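Local coordinates for protein putative rubredoxin reductase (PDB 3FG2) that uses FAD to pass electrons from NADH to a ferredoxin, as the reductase of the CYP199A2 cytochrome P450 system, at residues V146-G151 with V235-I240. Numbering follows the deposited sequence.
Sequences VVIGAG and VGVGVI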
loop_
_atom_site.group_PDB
_atom_site.type_symbol
_atom_site.label_atom_id
_atom_site.label_comp_id
_atom_site.label_asym_id
_atom_site.label_seq_id
_atom_site.Cartn_x
_atom_site.Cartn_y
_atom_site.Cartn_z
ATOM N N VAL A 146 2.035 -6.382 20.989
ATOM C CA VAL A 146 2.774 -7.323 20.158
ATOM C C VAL A 146 2.343 -7.027 18.731
ATOM O O VAL A 146 1.151 -7.030 18.428
ATOM C CB VAL A 146 2.431 -8.807 20.465
ATOM C CG1 VAL A 146 3.011 -9.707 19.373
ATOM C CG2 VAL A 146 3.016 -9.217 21.804
ATOM N N VAL A 147 3.311 -6.756 17.862
ATOM C CA VAL A 147 3.016 -6.471 16.464
ATOM C C VAL A 147 3.302 -7.721 15.629
ATOM O O VAL A 147 4.447 -8.168 15.541
ATOM C CB VAL A 147 3.881 -5.307 15.943
ATOM C CG1 VAL A 147 3.630 -5.084 14.457
ATOM C CG2 VAL A 147 3.565 -4.049 16.732
ATOM N N ILE A 148 2.257 -8.287 15.031
ATOM C CA ILE A 148 2.406 -9.479 14.205
ATOM C C ILE A 148 2.467 -9.037 12.752
ATOM O O ILE A 148 1.481 -8.547 12.207
ATOM C CB ILE A 148 1.205 -10.452 14.363
ATOM C CG1 ILE A 148 0.960 -10.759 15.847
ATOM C CG2 ILE A 148 1.479 -11.736 13.582
ATOM C CD1 ILE A 148 -0.270 -11.630 16.124
ATOM N N GLY A 149 3.626 -9.221 12.129
ATOM C CA GLY A 149 3.797 -8.831 10.739
ATOM C C GLY A 149 4.817 -7.718 10.613
ATOM O O GLY A 149 4.522 -6.563 10.931
ATOM N N ALA A 150 6.017 -8.056 10.152
ATOM C CA ALA A 150 7.077 -7.066 10.015
ATOM C C ALA A 150 7.088 -6.370 8.653
ATOM O O ALA A 150 8.145 -6.147 8.067
ATOM C CB ALA A 150 8.431 -7.714 10.285
ATOM N N GLY A 151 5.906 -6.037 8.152
ATOM C CA GLY A 151 5.821 -5.341 6.885
ATOM C C GLY A 151 6.030 -3.866 7.163
ATOM O O GLY A 151 6.257 -3.487 8.318
ATOM N N VAL A 235 -2.211 -6.555 14.214
ATOM C CA VAL A 235 -1.846 -7.534 13.202
ATOM C C VAL A 235 -1.824 -6.982 11.790
ATOM O O VAL A 235 -2.720 -6.248 11.367
ATOM C CB VAL A 235 -2.766 -8.799 13.258
ATOM C CG1 VAL A 235 -3.741 -8.693 14.413
ATOM C CG2 VAL A 235 -3.495 -8.995 11.946
ATOM N N GLY A 236 -0.764 -7.343 11.080
ATOM C CA GLY A 236 -0.584 -6.920 9.710
ATOM C C GLY A 236 0.028 -8.080 8.961
ATOM O O GLY A 236 1.188 -8.021 8.545
ATOM N N VAL A 237 -0.749 -9.148 8.809
ATOM C CA VAL A 237 -0.273 -10.332 8.107
ATOM C C VAL A 237 -0.797 -10.406 6.683
ATOM O O VAL A 237 -1.186 -11.476 6.215
ATOM C CB VAL A 237 -0.676 -11.628 8.835
ATOM C CG1 VAL A 237 -0.001 -11.681 10.197
ATOM C CG2 VAL A 237 -2.192 -11.709 8.960
ATOM N N GLY A 238 -0.817 -9.271 5.995
ATOM C CA GLY A 238 -1.282 -9.279 4.621
ATOM C C GLY A 238 -2.700 -8.802 4.377
ATOM O O GLY A 238 -3.504 -8.647 5.298
ATOM N N VAL A 239 -2.996 -8.578 3.103
ATOM C CA VAL A 239 -4.302 -8.111 2.670
ATOM C C VAL A 239 -4.916 -9.103 1.701
ATOM O O VAL A 239 -4.314 -10.123 1.369
ATOM C CB VAL A 239 -4.193 -6.757 1.934
ATOM C CG1 VAL A 239 -3.615 -5.707 2.858
ATOM C CG2 VAL A 239 -3.314 -6.914 0.695
ATOM N N ILE A 240 -6.121 -8.785 1.254
ATOM C CA ILE A 240 -6.839 -9.598 0.292
ATOM C C ILE A 240 -7.442 -8.626 -0.703
ATOM O O ILE A 240 -8.292 -7.808 -0.344
ATOM C CB ILE A 240 -8.004 -10.371 0.925
ATOM C CG1 ILE A 240 -7.494 -11.334 1.994
ATOM C CG2 ILE A 240 -8.754 -11.138 -0.160
ATOM C CD1 ILE A 240 -8.624 -12.053 2.717
#
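Val235 pairs with Ile148 as neighbours on two parallel strands, their CA atoms 4.8 Å apart and both side chains on the same face of the sheet. Val235 CB and Ile148 CB are 4.4 Å apart, a loose apolar contact at the C-terminal end of the two strands. Val235 is the last residue of its strand, and the next amide makes the hydrogen bond that joins the two segments: Gly236 N donates to Ile148 O over 2.8 Å. The bond is close to straight, 163° at the hydrogen, and the donor meets the carbonyl head-on, with a C=O...N angle of 177°. Beyond it the carbonyl of Gly236 turns toward the first glycine of the other segment, and Gly149 CA reaches Gly236 O at 3.5 Å in a CA-H...O contact. Gly149 has no side chain, which lets the Gly236 carbonyl come in against its CA; its backbone conformation, with phi positive, is one that glycine tolerates easily. Val237 then brings a side chain back to the Ile148 face. Its CG1 lies 3.7 Å from Ile148 CG2, the two methyls meeting flank to flank with both side chains leaving the backbone on the same side; with chi1 at -52°, Ile148 holds this methyl anti to its own backbone N. From Gly238 onward the chain leaves, and Val239 and Ile240 join strand 239-241, which pairs antiparallel with strand 108-110. Gly149 and Gly151 fit the GxGxxG pattern of a Rossmann-type dinucleotide fold, consistent with an NADH-binding domain in this reductase family, and Gly151 is the N-cap of helix 152-163. Strand 144-148 lies between strands 232-235 and 167-171 in the parallel sheet, and Glu172, just past the latter, accepts a hydrogen bond from Ala150 N in the strand-to-helix turn.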